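Long-range contacts in G-protein alpha subunit Galpha7 (Naegleria fowleri, PDB 6NE6), which probably binds and hydrolyses GTP as the switching alpha subunit of a heterotrimeric G protein in signal transduction: residues D198-V203 against K236-T241; L242-L247 against R296-F301; I53-M58 against G85-I90. One frame throughout, in Å; residues are numbered along the deposited sequence.

Contact 1: residues D198-V203 against K236-T241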
loop_
_atom_site.group_PDB
_atom_site.type_symbol
_atom_site.label_atom_id
_atom_site.label_comp_id
_atom_site.label_asym_id
_atom_site.label_seq_id
_atom_site.Cartn_x
_atom_site.Cartn_y
_atom_site.Cartn_z
ATOM N N ASP A 198 -4.904 3.071 21.892
ATOM C CA ASP A 198 -4.055 4.078 22.527
ATOM C C ASP A 198 -3.476 5.081 21.534
ATOM O O ASP A 198 -3.253 6.247 21.890
ATOM C CB ASP A 198 -2.925 3.385 23.285
ATOM C CG ASP A 198 -3.451 2.473 24.384
ATOM O OD1 ASP A 198 -3.337 2.854 25.573
ATOM O OD2 ASP A 198 -4.009 1.395 24.049
ATOM N N SER A 199 -3.239 4.662 20.295
ATOM C CA SER A 199 -2.647 5.530 19.288
ATOM C C SER A 199 -3.183 5.126 17.923
ATOM O O SER A 199 -3.507 3.958 17.698
ATOM C CB SER A 199 -1.114 5.433 19.312
ATOM O OG SER A 199 -0.511 6.249 18.322
ATOM N N ILE A 200 -3.258 6.096 17.022
ATOM C CA ILE A 200 -3.671 5.885 15.640
ATOM C C ILE A 200 -2.512 6.291 14.748
ATOM O O ILE A 200 -1.952 7.377 14.926
ATOM C CB ILE A 200 -4.917 6.719 15.300
ATOM C CG1 ILE A 200 -6.139 6.186 16.048
ATOM C CG2 ILE A 200 -5.136 6.784 13.761
ATOM C CD1 ILE A 200 -7.305 7.181 16.055
ATOM N N LEU A 201 -2.169 5.433 13.790
ATOM C CA LEU A 201 -1.234 5.769 12.715
ATOM C C LEU A 201 -2.083 6.001 11.478
ATOM O O LEU A 201 -2.591 5.047 10.879
ATOM C CB LEU A 201 -0.218 4.661 12.467
ATOM C CG LEU A 201 0.615 4.178 13.654
ATOM C CD1 LEU A 201 1.748 3.304 13.153
ATOM C CD2 LEU A 201 1.145 5.372 14.458
ATOM N N PHE A 202 -2.249 7.273 11.108
ATOM C CA PHE A 202 -3.002 7.641 9.918
ATOM C C PHE A 202 -2.031 7.594 8.747
ATOM O O PHE A 202 -1.093 8.393 8.684
ATOM C CB PHE A 202 -3.621 9.027 10.065
ATOM C CG PHE A 202 -4.720 9.281 9.085
ATOM C CD1 PHE A 202 -4.436 9.570 7.760
ATOM C CD2 PHE A 202 -6.041 9.187 9.484
ATOM C CE1 PHE A 202 -5.468 9.776 6.847
ATOM C CE2 PHE A 202 -7.065 9.399 8.593
ATOM C CZ PHE A 202 -6.777 9.686 7.266
ATOM N N VAL A 203 -2.230 6.655 7.829
ATOM C CA VAL A 203 -1.245 6.398 6.778
ATOM C C VAL A 203 -1.741 6.990 5.467
ATOM O O VAL A 203 -2.852 6.665 5.015
ATOM C CB VAL A 203 -0.985 4.894 6.611
ATOM C CG1 VAL A 203 0.122 4.664 5.575
ATOM C CG2 VAL A 203 -0.639 4.251 7.954
ATOM N N LYS A 236 -13.170 13.719 14.662
ATOM C CA LYS A 236 -13.163 12.605 15.601
ATOM C C LYS A 236 -12.993 13.085 17.033
ATOM O O LYS A 236 -12.239 14.025 17.310
ATOM C CB LYS A 236 -12.039 11.628 15.281
ATOM C CG LYS A 236 -12.183 10.960 13.932
ATOM C CD LYS A 236 -13.430 10.090 13.928
ATOM C CE LYS A 236 -14.121 10.106 12.580
ATOM N NZ LYS A 236 -15.409 9.351 12.643
ATOM N N TRP A 237 -13.691 12.411 17.943
ATOM C CA TRP A 237 -13.375 12.457 19.363
ATOM C C TRP A 237 -12.314 11.395 19.589
ATOM O O TRP A 237 -12.606 10.199 19.619
ATOM C CB TRP A 237 -14.599 12.175 20.212
ATOM C CG TRP A 237 -14.331 12.190 21.682
ATOM C CD1 TRP A 237 -13.740 13.190 22.402
ATOM C CD2 TRP A 237 -14.698 11.177 22.625
ATOM N NE1 TRP A 237 -13.729 12.865 23.748
ATOM C CE2 TRP A 237 -14.304 11.629 23.906
ATOM C CE3 TRP A 237 -15.326 9.932 22.512
ATOM C CZ2 TRP A 237 -14.499 10.868 25.058
ATOM C CZ3 TRP A 237 -15.518 9.184 23.648
ATOM C CH2 TRP A 237 -15.114 9.654 24.913
ATOM N N PHE A 238 -11.085 11.823 19.741
ATOM C CA PHE A 238 -10.034 10.851 19.938
ATOM C C PHE A 238 -9.944 10.389 21.384
ATOM O O PHE A 238 -9.175 9.467 21.667
ATOM C CB PHE A 238 -8.715 11.437 19.423
ATOM C CG PHE A 238 -8.690 11.619 17.912
ATOM C CD1 PHE A 238 -8.738 10.518 17.077
ATOM C CD2 PHE A 238 -8.637 12.886 17.329
ATOM C CE1 PHE A 238 -8.709 10.650 15.690
ATOM C CE2 PHE A 238 -8.602 13.038 15.924
ATOM C CZ PHE A 238 -8.644 11.916 15.108
ATOM N N ALA A 239 -10.766 10.952 22.279
ATOM C CA ALA A 239 -10.669 10.674 23.708
ATOM C C ALA A 239 -9.213 10.792 24.133
ATOM O O ALA A 239 -8.619 11.867 24.003
ATOM C CB ALA A 239 -11.242 9.291 24.046
ATOM N N ASP A 240 -8.617 9.692 24.593
ATOM C CA ASP A 240 -7.239 9.694 25.077
ATOM C C ASP A 240 -6.241 9.191 24.031
ATOM O O ASP A 240 -5.082 8.936 24.368
ATOM C CB ASP A 240 -7.136 8.849 26.348
ATOM C CG ASP A 240 -8.041 9.354 27.457
ATOM O OD1 ASP A 240 -7.837 10.497 27.919
ATOM O OD2 ASP A 240 -8.967 8.616 27.856
ATOM N N THR A 241 -6.658 9.063 22.777
ATOM C CA THR A 241 -5.853 8.431 21.735
ATOM C C THR A 241 -4.900 9.441 21.092
ATOM O O THR A 241 -5.301 10.560 20.769
ATOM C CB THR A 241 -6.785 7.829 20.677
ATOM O OG1 THR A 241 -7.665 6.886 21.305
ATOM C CG2 THR A 241 -6.006 7.123 19.564
HETATM O O HOH W 1 -2.988 7.294 24.496
#
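Asp-198 and Thr-241 bring the two backbones closest, their CA atoms 4.8 Å apart, where the type II' turn from Phe-238 to Thr-241 delivers the chain beside the start of strand 199-205. No direct hydrogen bond joins the segments. Thr-241 CA instead directs its hydrogen at Asp-198 O, 3.4 Å away, and a water donates to both Asp-198 O (2.8 Å) and Asp-240 O (2.7 Å).

The side chains meet through apolar groups alone. Thr-241 CG2, anti to its own backbone N, lies 3.6 Å from Ile-200 CG1, the two side chains crossing at about a right angle. Ile-200 CD1 continues to the Phe-238 ring, which it approaches obliquely, 3.8 Å from CE1. Lys-236 CB lies over one face of that ring. Polar ends turn to other partners: Thr-241 OG1 bonds to Val-197 O, and the Asp-198 carboxylate to Lys-11 N and to His-8 of what is probably the N-terminal purification tag.

Asp-198 O and Asp-240 O are both acceptors and cannot bond each other. The water supplies the missing donors, so the turn is joined to the strand by a water bridge, a CA-H...O contact and a small apolar patch.

Contact 2: residues L242-L247 against R296-F301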
loop_
_atom_site.group_PDB
_atom_site.type_symbol
_atom_site.label_atom_id
_atom_site.label_comp_id
_atom_site.label_asym_id
_atom_site.label_seq_id
_atom_site.Cartn_x
_atom_site.Cartn_y
_atom_site.Cartn_z
ATOM N N LEU A 242 -3.641 9.046 20.902
ATOM C CA LEU A 242 -2.661 9.872 20.200
ATOM C C LEU A 242 -2.733 9.588 18.707
ATOM O O LEU A 242 -2.869 8.438 18.301
ATOM C CB LEU A 242 -1.240 9.575 20.686
ATOM C CG LEU A 242 -0.975 9.763 22.169
ATOM C CD1 LEU A 242 0.436 9.289 22.471
ATOM C CD2 LEU A 242 -1.160 11.222 22.526
ATOM N N VAL A 243 -2.612 10.627 17.883
ATOM C CA VAL A 243 -2.730 10.466 16.435
ATOM C C VAL A 243 -1.430 10.894 15.765
ATOM O O VAL A 243 -0.972 12.026 15.955
ATOM C CB VAL A 243 -3.922 11.268 15.874
ATOM C CG1 VAL A 243 -4.101 10.981 14.407
ATOM C CG2 VAL A 243 -5.202 10.917 16.646
ATOM N N TYR A 244 -0.855 9.990 14.964
ATOM C CA TYR A 244 0.331 10.249 14.165
ATOM C C TYR A 244 -0.024 10.195 12.686
ATOM O O TYR A 244 -0.853 9.382 12.269
ATOM C CB TYR A 244 1.414 9.207 14.453
ATOM C CG TYR A 244 1.899 9.219 15.874
ATOM C CD1 TYR A 244 3.005 9.984 16.240
ATOM C CD2 TYR A 244 1.266 8.470 16.856
ATOM C CE1 TYR A 244 3.458 10.005 17.539
ATOM C CE2 TYR A 244 1.714 8.495 18.167
ATOM C CZ TYR A 244 2.804 9.266 18.502
ATOM O OH TYR A 244 3.249 9.275 19.810
ATOM N N LEU A 245 0.598 11.062 11.890
ATOM C CA LEU A 245 0.463 11.016 10.438
ATOM C C LEU A 245 1.718 10.375 9.862
ATOM O O LEU A 245 2.831 10.844 10.129
ATOM C CB LEU A 245 0.265 12.419 9.853
ATOM C CG LEU A 245 0.175 12.455 8.316
ATOM C CD1 LEU A 245 -1.048 11.671 7.800
ATOM C CD2 LEU A 245 0.162 13.899 7.815
ATOM N N LEU A 246 1.542 9.300 9.090
ATOM C CA LEU A 246 2.650 8.614 8.427
ATOM C C LEU A 246 2.520 8.843 6.925
ATOM O O LEU A 246 1.552 8.386 6.309
ATOM C CB LEU A 246 2.629 7.125 8.747
ATOM C CG LEU A 246 3.371 6.671 9.997
ATOM C CD1 LEU A 246 2.773 7.304 11.258
ATOM C CD2 LEU A 246 3.312 5.148 10.055
ATOM N N LEU A 247 3.484 9.547 6.343
ATOM C CA LEU A 247 3.493 9.784 4.900
ATOM C C LEU A 247 4.368 8.688 4.309
ATOM O O LEU A 247 5.596 8.736 4.412
ATOM C CB LEU A 247 3.984 11.197 4.580
ATOM C CG LEU A 247 3.041 12.287 5.122
ATOM C CD1 LEU A 247 3.628 13.705 4.987
ATOM C CD2 LEU A 247 1.684 12.218 4.448
ATOM N N ARG A 296 -4.019 18.695 16.329
ATOM C CA ARG A 296 -4.310 17.458 17.036
ATOM C C ARG A 296 -3.284 16.363 16.759
ATOM O O ARG A 296 -3.166 15.426 17.558
ATOM C CB ARG A 296 -5.729 16.997 16.677
ATOM C CG ARG A 296 -6.762 18.079 17.008
ATOM C CD ARG A 296 -8.194 17.662 16.682
ATOM N NE ARG A 296 -8.876 17.051 17.821
ATOM C CZ ARG A 296 -9.976 16.305 17.730
ATOM N NH1 ARG A 296 -10.538 16.059 16.538
ATOM N NH2 ARG A 296 -10.513 15.794 18.837
ATOM N N LEU A 297 -2.522 16.465 15.671
ATOM C CA LEU A 297 -1.490 15.472 15.414
ATOM C C LEU A 297 -0.408 15.525 16.482
ATOM O O LEU A 297 0.061 16.598 16.877
ATOM C CB LEU A 297 -0.854 15.687 14.037
ATOM C CG LEU A 297 -1.717 15.339 12.829
ATOM C CD1 LEU A 297 -1.022 15.820 11.548
ATOM C CD2 LEU A 297 -1.965 13.823 12.776
ATOM N N ARG A 298 -0.001 14.347 16.940
ATOM C CA ARG A 298 1.145 14.261 17.827
ATOM C C ARG A 298 2.439 14.530 17.065
ATOM O O ARG A 298 3.305 15.288 17.536
ATOM C CB ARG A 298 1.173 12.885 18.483
ATOM C CG ARG A 298 2.347 12.660 19.355
ATOM C CD ARG A 298 2.294 13.539 20.583
ATOM N NE ARG A 298 3.417 13.202 21.439
ATOM C CZ ARG A 298 3.626 13.705 22.647
ATOM N NH1 ARG A 298 2.775 14.585 23.165
ATOM N NH2 ARG A 298 4.693 13.326 23.329
ATOM N N ASP A 299 2.590 13.916 15.894
ATOM C CA ASP A 299 3.777 14.132 15.071
ATOM C C ASP A 299 3.480 13.657 13.649
ATOM O O ASP A 299 2.452 13.031 13.382
ATOM C CB ASP A 299 4.984 13.408 15.683
ATOM C CG ASP A 299 6.294 14.146 15.460
ATOM O OD1 ASP A 299 6.371 15.011 14.557
ATOM O OD2 ASP A 299 7.251 13.845 16.194
ATOM N N VAL A 300 4.407 13.952 12.734
ATOM C CA VAL A 300 4.320 13.531 11.337
ATOM C C VAL A 300 5.639 12.866 10.969
ATOM O O VAL A 300 6.707 13.404 11.277
ATOM C CB VAL A 300 4.037 14.712 10.385
ATOM C CG1 VAL A 300 4.058 14.241 8.944
ATOM C CG2 VAL A 300 2.698 15.378 10.706
ATOM N N PHE A 301 5.570 11.690 10.335
ATOM C CA PHE A 301 6.762 10.929 9.972
ATOM C C PHE A 301 6.700 10.543 8.503
ATOM O O PHE A 301 5.641 10.152 7.999
ATOM C CB PHE A 301 6.920 9.629 10.804
ATOM C CG PHE A 301 7.174 9.852 12.268
ATOM C CD1 PHE A 301 8.470 9.936 12.758
ATOM C CD2 PHE A 301 6.120 9.947 13.163
ATOM C CE1 PHE A 301 8.707 10.134 14.120
ATOM C CE2 PHE A 301 6.358 10.135 14.525
ATOM C CZ PHE A 301 7.639 10.235 14.996
HETATM O O HOH W 2 -2.758 13.349 19.020
#
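Val-243 and Arg-298 begin a ladder of four backbone hydrogen bonds between strand 242-248 and its neighbour 297-302. Arg-298 N donates to Val-243 O at 2.7 Å; Leu-245 N then reaches Asp-299 O, Phe-301 N reaches Leu-245 O, and Leu-247 N reaches Phe-301 O at 2.8 Å. The axes of 242-247 and 299-301 run parallel at an angle of 20°, 4.8 Å apart at their closest. The pairing is regular at Leu-245 with Val-300 and at Leu-246 with Phe-301; the chain turns a corner at Arg-298. Just after the corner, Asp-299 N is buried without a partner. At the start of the pairing, a water accepts from Val-243 N and donates to Arg-296 O.

Tyr-244 and Phe-301 share one face of the sheet, where Tyr-244 CD1 meets the edge of the Phe-301 ring, 3.8 Å from CE2. Arg-298 CB makes a CH-pi contact over a face of the Tyr-244 ring, 4.0 Å from its centroid, while CG, anti to the backbone N (chi1 177°), comes within 3.4 Å of Tyr-244 CE1. The guanidinium plane stands 79° from the ring, and Asp-321 of helix 308-326 ties the two residues together, accepting from Tyr-244 OH and forming a salt bridge with Arg-298 NE.

Leu-245 and Val-300 lie on the other face, with Leu-297 CD2 reaching in from beside them. Leu-245 CB touches both Val-300 CG2 and Leu-297 CD2, each at 3.9 Å, and Leu-297 CD2 extends to Val-243 CG1. Helix 277-291 covers this side, with Tyr-288 on Leu-245 and Lys-285 on Val-300.

Parallel neighbours joined through a helical connection that includes 277-291 form a beta-alpha-beta crossover, here with 297-302 as an outermost strand, as in the Ras-like domain of P-loop GTPases.

Contact 3: residues I53-M58 against G85-I90; sequences ILRNMM and GLEQKI
Arg-55 presents the edge of its guanidinium to Glu-87 OE2 and a water, both near its plane, and the Glu-87 carboxylate is turned 64° from that plane. The salt bridge runs from Arg-55 NE to Glu-87 OE2 at 3.3 Å, but the hydrogen bond within it is weak, bent to 125° at the hydrogen. A water also bridges the pair, accepting from Arg-55 NE at 2.9 Å and donating to Glu-87 OE2 at 3.0 Å. In the Arg-55 chain the bend at chi2 puts CD beside the same oxygen, and that at chi3 places NE. Glu-87 and Met-58 each have two deposited conformers; the geometry holds for the one described.

The stem of Glu-87 does the apolar work. CG lies anti to its backbone N, and there it meets Met-58 CG at 3.5 Å, the two side chains crossing at a slant. Leu-54 slides past Glu-87 in the opposite direction and ends tip to tip with Ile-90, Leu-54 CD2 standing 3.6 Å from Ile-90 CG1. Glu-87 CB and CG thus pack on Met-58 and Leu-54 of helix 39-66, while OE1 lies against Leu-54 CG at 3.2 Å and OE2 faces Arg-55.

The axes of 53-58 and 85-89 pass 9.4 Å apart at a crossing angle of -124°. On its other sides helix 39-66 is covered by neighbours: Ile-53 and Met-57 lie on Ile-106 of helix 100-109, and Ile-53 and Asn-56 on Phe-135 of helix 131-136. One long helix packed about by shorter ones is the architecture of the all-helical domain that distinguishes G-protein alpha subunits from small GTPases.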
loop_
_atom_site.group_PDB
_atom_site.type_symbol
_atom_site.label_atom_id
_atom_site.label_comp_id
_atom_site.label_asym_id
_atom_site.label_seq_id
_atom_site.Cartn_x
_atom_site.Cartn_y
_atom_site.Cartn_z
ATOM N N ILE A 53 -1.015 -10.232 -11.153
ATOM C CA ILE A 53 -0.176 -10.103 -12.336
ATOM C C ILE A 53 -1.033 -9.997 -13.587
ATOM O O ILE A 53 -0.785 -9.159 -14.466
ATOM C CB ILE A 53 0.790 -11.292 -12.402
ATOM C CG1 ILE A 53 1.711 -11.252 -11.185
ATOM C CG2 ILE A 53 1.563 -11.286 -13.721
ATOM C CD1 ILE A 53 2.568 -12.477 -11.017
ATOM N N LEU A 54 -2.056 -10.849 -13.682
ATOM C CA LEU A 54 -2.936 -10.837 -14.843
ATOM C C LEU A 54 -3.666 -9.508 -14.962
ATOM O O LEU A 54 -3.779 -8.950 -16.061
ATOM C CB LEU A 54 -3.929 -11.992 -14.740
ATOM C CG LEU A 54 -4.966 -12.131 -15.847
ATOM C CD1 LEU A 54 -4.248 -12.374 -17.156
ATOM C CD2 LEU A 54 -5.892 -13.294 -15.536
ATOM N N ARG A 55 -4.159 -8.978 -13.837
ATOM C CA ARG A 55 -4.874 -7.707 -13.884
ATOM C C ARG A 55 -3.954 -6.572 -14.309
ATOM O O ARG A 55 -4.347 -5.709 -15.106
ATOM C CB ARG A 55 -5.499 -7.398 -12.520
ATOM C CG ARG A 55 -6.010 -5.961 -12.414
ATOM C CD ARG A 55 -7.520 -5.870 -12.532
ATOM N NE ARG A 55 -8.193 -6.566 -11.439
ATOM C CZ ARG A 55 -8.397 -6.048 -10.230
ATOM N NH1 ARG A 55 -7.973 -4.820 -9.948
ATOM N NH2 ARG A 55 -9.021 -6.759 -9.301
ATOM N N ASN A 56 -2.731 -6.540 -13.776
ATOM C CA ASN A 56 -1.800 -5.480 -14.150
ATOM C C ASN A 56 -1.525 -5.500 -15.647
ATOM O O ASN A 56 -1.500 -4.448 -16.289
ATOM C CB ASN A 56 -0.491 -5.635 -13.386
ATOM C CG ASN A 56 -0.612 -5.255 -11.949
ATOM O OD1 ASN A 56 -1.360 -4.339 -11.600
ATOM N ND2 ASN A 56 0.170 -5.917 -11.101
ATOM N N MET A 57 -1.310 -6.693 -16.218
ATOM C CA MET A 57 -1.077 -6.760 -17.661
ATOM C C MET A 57 -2.318 -6.338 -18.435
ATOM O O MET A 57 -2.207 -5.671 -19.463
ATOM C CB MET A 57 -0.633 -8.161 -18.086
ATOM C CG MET A 57 -0.186 -8.225 -19.562
ATOM S SD MET A 57 1.038 -6.965 -20.044
ATOM C CE MET A 57 2.555 -7.646 -19.368
ATOM N N MET A 58 -3.513 -6.688 -17.938
ATOM C CA MET A 58 -4.743 -6.258 -18.593
ATOM C C MET A 58 -4.842 -4.742 -18.632
ATOM O O MET A 58 -5.219 -4.158 -19.659
ATOM C CB MET A 58 -5.953 -6.840 -17.867
ATOM C CG MET A 58 -7.266 -6.277 -18.331
ATOM S SD MET A 58 -7.550 -6.717 -20.044
ATOM C CE MET A 58 -9.338 -6.597 -20.108
ATOM N N GLY A 85 -9.140 -11.621 -22.519
ATOM C CA GLY A 85 -10.224 -12.564 -22.300
ATOM C C GLY A 85 -10.109 -13.284 -20.971
ATOM O O GLY A 85 -11.108 -13.492 -20.276
ATOM N N LEU A 86 -8.893 -13.680 -20.600
ATOM C CA LEU A 86 -8.715 -14.406 -19.346
ATOM C C LEU A 86 -8.947 -13.501 -18.146
ATOM O O LEU A 86 -9.552 -13.926 -17.152
ATOM C CB LEU A 86 -7.323 -15.030 -19.281
ATOM C CG LEU A 86 -7.081 -16.211 -20.214
ATOM C CD1 LEU A 86 -5.634 -16.659 -20.118
ATOM C CD2 LEU A 86 -8.025 -17.363 -19.876
ATOM N N GLU A 87 -8.470 -12.257 -18.205
ATOM C CA GLU A 87 -8.715 -11.341 -17.096
ATOM C C GLU A 87 -10.203 -11.062 -16.935
ATOM O O GLU A 87 -10.715 -11.020 -15.811
ATOM C CB GLU A 87 -7.942 -10.033 -17.285
ATOM C CG GLU A 87 -8.342 -8.935 -16.288
ATOM C CD GLU A 87 -8.059 -9.296 -14.834
ATOM O OE1 GLU A 87 -7.289 -10.245 -14.580
ATOM O OE2 GLU A 87 -8.617 -8.626 -13.935
ATOM N N GLN A 88 -10.921 -10.885 -18.052
ATOM C CA GLN A 88 -12.360 -10.639 -17.995
ATOM C C GLN A 88 -13.140 -11.838 -17.467
ATOM O O GLN A 88 -14.296 -11.680 -17.066
ATOM C CB GLN A 88 -12.889 -10.247 -19.376
ATOM N N LYS A 89 -12.535 -13.024 -17.448
ATOM C CA LYS A 89 -13.176 -14.217 -16.916
ATOM C C LYS A 89 -12.914 -14.433 -15.428
ATOM O O LYS A 89 -13.597 -15.260 -14.817
ATOM C CB LYS A 89 -12.699 -15.458 -17.693
ATOM C CG LYS A 89 -13.619 -16.666 -17.581
ATOM C CD LYS A 89 -13.052 -17.904 -18.274
ATOM C CE LYS A 89 -11.961 -18.561 -17.442
ATOM N NZ LYS A 89 -11.706 -19.973 -17.853
ATOM N N ILE A 90 -11.949 -13.720 -14.832
ATOM C CA ILE A 90 -11.436 -14.111 -13.515
ATOM C C ILE A 90 -12.538 -14.093 -12.462
ATOM O O ILE A 90 -12.645 -15.017 -11.649
ATOM C CB ILE A 90 -10.263 -13.212 -13.088
ATOM C CG1 ILE A 90 -8.977 -13.650 -13.775
ATOM C CG2 ILE A 90 -10.069 -13.295 -11.570
ATOM C CD1 ILE A 90 -8.583 -15.089 -13.450
HETATM O O HOH W 3 -9.572 -9.134 -11.119
#

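How the contacts relate
Contacts 1 and 2 are successive steps across one sheet, their centres 9 Å apart: strand 199-205 of contact 1 and strand 242-248 of contact 2 are neighbours in it, and 236-241 leads directly into 242-248. They meet directly: Ile-200 N lies 2.7 Å from Leu-242 O, and Arg-296 NH1 reaches back to Lys-236 O at 2.8 Å, both probable hydrogen bonds. Contact 3 stands apart, with its centre 39 Å from that of contact 1 and 38 Å from that of contact 2, on the opposite side of the chain's centre. This separation is consistent with the two-domain plan of the family. Leu-246 of contact 2 lies near, without touching, the likely nucleotide-binding P-loop that follows strand 10-16.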